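Local coordinates for protein phosphoglycerate oxidoreductase (Rhizobium etli, PDB 4HY3) that probably works as an NAD(P)H-dependent 2-hydroxyacid dehydrogenase, reducing substrates such as hydroxypyruvate or glyoxylate, at residues A[233-238]-A[263-268]; A[290-295]-A[309-314]. All blocks are in the same frame, centred on the assembly; numbering follows the deposited sequence.

Contact 1 (A[233-238]-A[263-268]); sequences FIFVVA and ILLSRA
With CG of Phe-235 (chi1 -64°) and CG1 of Ile-263 (chi1 -55°) each anti to its own carbonyl carbon, the two side chains, already on the same face as a bridge pair, run alongside each other. The ring brings CE1 to 3.4 Å from Ile-263 CD1, an oblique approach, while Leu-265 CD1 sits at the ring edge, 4.0 Å from Phe-235 CD1. Without the ring, as with an alanine here, a gap would probably open beside Ile-263 CD1 and Leu-265 CD1 would lose its aromatic neighbour. On the other face of the sheet, Leu-264 CD1 packs 3.6 Å from Val-236 CB. In the parallel backbone pairing, Ile-263 N donates to Ile-234 O at 2.7 Å, with a C=O...N angle of 169°, and Val-236 N returns a bond to Ile-263 O at 2.9 Å. Val-236 O accepts from Leu-265 N at 2.9 Å, which completes the bridge of Val-236 with Leu-264, and more weakly from Ser-266 N. These are adjacent strands of the Rossmann-type parallel sheet: helix 131-147 covers Phe-235 and Ile-263 through Ala-142, helix 186-195 reaches Phe-235 through Leu-191, and strand 178-182 bonds to the far edge of 233-236.

Contact 2 (A[290-295]-A[309-314]); sequences DVYPEE and FIRSAH
Asp-290 reaches across to Ser-312 with its CG anti to the backbone N (chi1 -167°), and its side chain can be followed atom by atom. CB lies 4.0 Å from Ser-312 O, and CG comes within 3.6 Å of His-314 CA. At the tip, OD1 takes a weak hydrogen bond from Ser-312 OG at 2.9 Å and a further one from the backbone N of Arg-315; OD2 accepts from the backbone N of Ala-316. One carboxylate therefore gathers three donors from the chain that follows strand 309-311. That chain bends in an inverse gamma turn centred on Ala-313, closed by His-314 N bonding to Ser-312 O, and the same His-314 N makes a weak bond to Asp-290 O. Strands 286-289 and 309-311 are neighbours in the parallel sheet of a Rossmann-type domain, and Asp-290 ties the loops at their carboxyl ends. Farther along, Tyr-292 directs its hydroxyl at the rim of the Phe-309 ring, in that ring's plane, with OH 3.5 Å from Phe-309 CE2. Ser-312 N gives the same OH a long, weak hydrogen bond of 3.5 Å, and Ser-312 O lies in plane at the tyrosine's own edge, 3.4 Å from Tyr-292 CE2. At the other end of this residue, Tyr-292 N donates to Glu-295 OE2 (2.9 Å) on the anti side of the carboxylate. The Tyr-292 ring also meets Phe-156 of the second subunit, whose Asp-153 accepts a hydrogen bond from Arg-311 N.

How the contacts relate
Contacts 1 and 2 lie in series along the chain and belong to one parallel sheet, their centres 11 Å apart. Strands run across it in the order 233-236, 261-264, 286-289, 309-311, with 309-311 outermost within the chain. The junction is direct: Leu-264 O and Asp-290 N, 3.0 Å apart, probably form a hydrogen bond, and Val-291 CG1 packs 3.5 Å from Ala-268 N. Contact 1 is untouched by other chains, whereas contact 2 meets the second subunit. Both run off the carboxyl ends of their strands, where Rossmann-type dehydrogenases place cofactor and substrate, so these loops probably border the active site; Val-237 touches the likely glycine-rich nucleotide-binding motif.

Contact 1 (A[233-238]-A[263-268])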
loop_
_atom_site.group_PDB
_atom_site.type_symbol
_atom_site.label_atom_id
_atom_site.label_comp_id
_atom_site.label_asym_id
_atom_site.label_seq_id
_atom_site.Cartn_x
_atom_site.Cartn_y
_atom_site.Cartn_z
ATOM N N PHE A 233 12.047 14.603 11.966
ATOM C CA PHE A 233 11.520 13.795 13.043
ATOM C C PHE A 233 12.376 12.582 13.303
ATOM O O PHE A 233 12.601 11.751 12.413
ATOM C CB PHE A 233 10.103 13.360 12.741
ATOM C CG PHE A 233 9.160 14.494 12.447
ATOM C CD1 PHE A 233 8.530 15.164 13.471
ATOM C CD2 PHE A 233 8.902 14.871 11.140
ATOM C CE1 PHE A 233 7.667 16.201 13.209
ATOM C CE2 PHE A 233 8.028 15.902 10.871
ATOM C CZ PHE A 233 7.406 16.567 11.911
ATOM N N ILE A 234 12.837 12.488 14.548
ATOM C CA ILE A 234 13.729 11.429 14.994
ATOM C C ILE A 234 13.029 10.691 16.112
ATOM O O ILE A 234 12.667 11.308 17.121
ATOM C CB ILE A 234 15.065 12.004 15.536
ATOM C CG1 ILE A 234 15.765 12.831 14.455
ATOM C CG2 ILE A 234 15.985 10.916 16.090
ATOM C CD1 ILE A 234 16.440 14.042 15.042
ATOM N N PHE A 235 12.862 9.377 15.921
ATOM C CA PHE A 235 12.297 8.481 16.921
ATOM C C PHE A 235 13.382 7.539 17.467
ATOM O O PHE A 235 14.037 6.840 16.685
ATOM C CB PHE A 235 11.199 7.607 16.282
ATOM C CG PHE A 235 9.998 8.368 15.772
ATOM C CD1 PHE A 235 8.876 8.561 16.589
ATOM C CD2 PHE A 235 9.971 8.872 14.471
ATOM C CE1 PHE A 235 7.757 9.244 16.114
ATOM C CE2 PHE A 235 8.864 9.562 13.998
ATOM C CZ PHE A 235 7.754 9.752 14.815
ATOM N N VAL A 236 13.565 7.506 18.790
ATOM C CA VAL A 236 14.368 6.463 19.469
ATOM C C VAL A 236 13.479 5.274 19.930
ATOM O O VAL A 236 12.551 5.420 20.743
ATOM C CB VAL A 236 15.136 6.999 20.692
ATOM C CG1 VAL A 236 16.210 5.995 21.084
ATOM C CG2 VAL A 236 15.734 8.383 20.425
ATOM N N VAL A 237 13.818 4.084 19.457
ATOM C CA VAL A 237 12.840 3.027 19.341
ATOM C C VAL A 237 13.330 1.648 19.827
ATOM O O VAL A 237 12.526 0.792 20.232
ATOM C CB VAL A 237 12.324 3.051 17.891
ATOM C CG1 VAL A 237 12.179 1.685 17.279
ATOM C CG2 VAL A 237 11.038 3.812 17.848
ATOM N N ALA A 238 14.651 1.458 19.808
ATOM C CA ALA A 238 15.311 0.259 20.334
ATOM C C ALA A 238 16.693 0.634 20.843
ATOM O O ALA A 238 17.278 1.628 20.395
ATOM C CB ALA A 238 15.421 -0.819 19.269
ATOM N N ILE A 263 11.746 12.191 19.539
ATOM C CA ILE A 263 10.725 11.423 20.229
ATOM C C ILE A 263 11.275 10.142 20.863
ATOM O O ILE A 263 11.699 9.217 20.174
ATOM C CB ILE A 263 9.537 11.156 19.276
ATOM C CG1 ILE A 263 9.005 12.485 18.717
ATOM C CG2 ILE A 263 8.427 10.403 19.987
ATOM C CD1 ILE A 263 8.396 12.384 17.341
ATOM N N LEU A 264 11.264 10.103 22.186
ATOM C CA LEU A 264 11.904 9.026 22.944
ATOM C C LEU A 264 10.907 7.950 23.437
ATOM O O LEU A 264 10.084 8.205 24.336
ATOM C CB LEU A 264 12.662 9.625 24.124
ATOM C CG LEU A 264 13.454 8.657 24.975
ATOM C CD1 LEU A 264 14.542 8.006 24.133
ATOM C CD2 LEU A 264 14.031 9.394 26.180
ATOM N N LEU A 265 11.011 6.745 22.875
ATOM C CA LEU A 265 10.015 5.718 23.124
ATOM C C LEU A 265 10.541 4.515 23.872
ATOM O O LEU A 265 9.768 3.750 24.434
ATOM C CB LEU A 265 9.361 5.271 21.805
ATOM C CG LEU A 265 8.614 6.382 21.076
ATOM C CD1 LEU A 265 8.314 6.038 19.629
ATOM C CD2 LEU A 265 7.361 6.773 21.845
ATOM N N SER A 266 11.848 4.323 23.881
ATOM C CA SER A 266 12.404 3.167 24.568
ATOM C C SER A 266 13.676 3.560 25.279
ATOM O O SER A 266 14.547 4.194 24.675
ATOM C CB SER A 266 12.756 2.100 23.552
ATOM O OG SER A 266 13.725 2.614 22.638
ATOM N N ARG A 267 13.783 3.189 26.552
ATOM C CA ARG A 267 15.068 3.165 27.224
ATOM C C ARG A 267 15.592 4.592 27.426
ATOM O O ARG A 267 16.123 5.209 26.498
ATOM C CB ARG A 267 16.043 2.309 26.382
ATOM C CG ARG A 267 17.028 1.443 27.151
ATOM C CD ARG A 267 16.378 0.290 27.905
ATOM N NE ARG A 267 17.297 -0.270 28.905
ATOM C CZ ARG A 267 17.055 -0.325 30.210
ATOM N NH1 ARG A 267 15.912 0.133 30.694
ATOM N NH2 ARG A 267 17.959 -0.839 31.035
ATOM N N ALA A 268 15.446 5.121 28.636
ATOM C CA ALA A 268 15.918 6.482 28.903
ATOM C C ALA A 268 17.426 6.518 29.070
ATOM O O ALA A 268 18.062 7.561 28.875
ATOM C CB ALA A 268 15.242 7.065 30.132
#

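Contact 2 (A[290-295]-A[309-314])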
loop_
_atom_site.group_PDB
_atom_site.type_symbol
_atom_site.label_atom_id
_atom_site.label_comp_id
_atom_site.label_asym_id
_atom_site.label_seq_id
_atom_site.Cartn_x
_atom_site.Cartn_y
_atom_site.Cartn_z
ATOM N N ASP A 290 8.370 9.125 26.589
ATOM C CA ASP A 290 7.514 8.305 27.442
ATOM C C ASP A 290 8.315 7.640 28.532
ATOM O O ASP A 290 7.763 7.030 29.434
ATOM C CB ASP A 290 6.765 7.227 26.641
ATOM C CG ASP A 290 5.637 6.582 27.450
ATOM O OD1 ASP A 290 4.680 7.286 27.879
ATOM O OD2 ASP A 290 5.723 5.367 27.681
ATOM N N VAL A 291 9.627 7.752 28.452
ATOM C CA VAL A 291 10.468 7.117 29.449
ATOM C C VAL A 291 11.389 8.166 30.074
ATOM O O VAL A 291 11.665 9.199 29.466
ATOM C CB VAL A 291 11.207 5.900 28.842
ATOM C CG1 VAL A 291 12.237 6.362 27.816
ATOM C CG2 VAL A 291 11.834 5.017 29.930
ATOM N N TYR A 292 11.815 7.926 31.308
ATOM C CA TYR A 292 12.535 8.935 32.090
ATOM C C TYR A 292 13.655 8.292 32.895
ATOM O O TYR A 292 13.591 7.093 33.168
ATOM C CB TYR A 292 11.563 9.694 32.993
ATOM C CG TYR A 292 10.623 10.497 32.174
ATOM C CD1 TYR A 292 10.943 11.782 31.791
ATOM C CD2 TYR A 292 9.432 9.952 31.720
ATOM C CE1 TYR A 292 10.087 12.522 30.989
ATOM C CE2 TYR A 292 8.579 10.677 30.916
ATOM C CZ TYR A 292 8.921 11.954 30.554
ATOM O OH TYR A 292 8.080 12.670 29.766
ATOM N N PRO A 293 14.683 9.077 33.276
ATOM C CA PRO A 293 15.846 8.491 33.944
ATOM C C PRO A 293 15.483 7.845 35.271
ATOM O O PRO A 293 16.189 6.942 35.722
ATOM C CB PRO A 293 16.774 9.684 34.170
ATOM C CG PRO A 293 15.867 10.868 34.208
ATOM C CD PRO A 293 14.731 10.553 33.273
ATOM N N GLU A 294 14.386 8.293 35.879
ATOM C CA GLU A 294 13.864 7.669 37.095
ATOM C C GLU A 294 12.315 7.629 37.104
ATOM O O GLU A 294 11.649 8.609 36.726
ATOM C CB GLU A 294 14.417 8.383 38.323
ATOM C CG GLU A 294 14.230 7.617 39.617
ATOM C CD GLU A 294 14.348 8.520 40.830
ATOM O OE1 GLU A 294 14.978 9.600 40.719
ATOM O OE2 GLU A 294 13.806 8.145 41.894
ATOM N N GLU A 295 11.748 6.492 37.515
ATOM C CA GLU A 295 10.304 6.286 37.392
ATOM C C GLU A 295 9.717 5.620 38.598
ATOM O O GLU A 295 9.973 4.441 38.820
ATOM C CB GLU A 295 9.965 5.461 36.161
ATOM C CG GLU A 295 10.317 6.147 34.856
ATOM C CD GLU A 295 10.368 5.184 33.708
ATOM O OE1 GLU A 295 10.293 3.960 33.973
ATOM O OE2 GLU A 295 10.481 5.649 32.553
ATOM N N PHE A 309 8.278 20.405 25.601
ATOM C CA PHE A 309 8.541 19.001 25.874
ATOM C C PHE A 309 7.226 18.308 26.270
ATOM O O PHE A 309 6.709 18.561 27.365
ATOM C CB PHE A 309 9.578 18.883 27.000
ATOM C CG PHE A 309 10.078 17.483 27.233
ATOM C CD1 PHE A 309 11.304 17.077 26.717
ATOM C CD2 PHE A 309 9.325 16.563 27.977
ATOM C CE1 PHE A 309 11.765 15.786 26.927
ATOM C CE2 PHE A 309 9.785 15.266 28.179
ATOM C CZ PHE A 309 11.004 14.879 27.650
ATOM N N ILE A 310 6.695 17.450 25.388
ATOM C CA ILE A 310 5.499 16.626 25.693
ATOM C C ILE A 310 5.790 15.413 26.582
ATOM O O ILE A 310 6.606 14.566 26.215
ATOM C CB ILE A 310 4.787 16.133 24.419
ATOM C CG1 ILE A 310 4.070 17.285 23.729
ATOM C CG2 ILE A 310 3.761 15.059 24.751
ATOM C CD1 ILE A 310 3.703 16.990 22.290
ATOM N N ARG A 311 5.077 15.324 27.716
ATOM C CA ARG A 311 5.295 14.294 28.759
ATOM C C ARG A 311 4.263 13.143 28.770
ATOM O O ARG A 311 3.066 13.356 28.493
ATOM C CB ARG A 311 5.342 14.937 30.154
ATOM C CG ARG A 311 6.643 15.651 30.498
ATOM C CD ARG A 311 6.393 16.907 31.338
ATOM N NE ARG A 311 5.477 17.834 30.669
ATOM C CZ ARG A 311 5.821 19.000 30.133
ATOM N NH1 ARG A 311 7.077 19.439 30.189
ATOM N NH2 ARG A 311 4.888 19.733 29.538
ATOM N N SER A 312 4.741 11.945 29.131
ATOM C CA SER A 312 3.960 10.711 29.098
ATOM C C SER A 312 4.535 9.702 30.112
ATOM O O SER A 312 5.664 9.223 29.944
ATOM C CB SER A 312 3.994 10.130 27.676
ATOM O OG SER A 312 2.798 9.450 27.358
ATOM N N ALA A 313 3.755 9.370 31.145
ATOM C CA ALA A 313 4.217 8.559 32.272
ATOM C C ALA A 313 4.426 7.044 32.023
ATOM O O ALA A 313 3.733 6.203 32.620
ATOM C CB ALA A 313 3.301 8.782 33.456
ATOM N N HIS A 314 5.399 6.710 31.165
ATOM C CA HIS A 314 5.755 5.323 30.795
ATOM C C HIS A 314 4.543 4.455 30.522
ATOM O O HIS A 314 4.381 3.357 31.062
ATOM C CB HIS A 314 6.695 4.713 31.840
ATOM C CG HIS A 314 7.618 3.646 31.301
ATOM N ND1 HIS A 314 7.317 2.890 30.218
ATOM C CD2 HIS A 314 8.846 3.192 31.765
ATOM C CE1 HIS A 314 8.320 2.014 29.986
ATOM N NE2 HIS A 314 9.263 2.209 30.929
#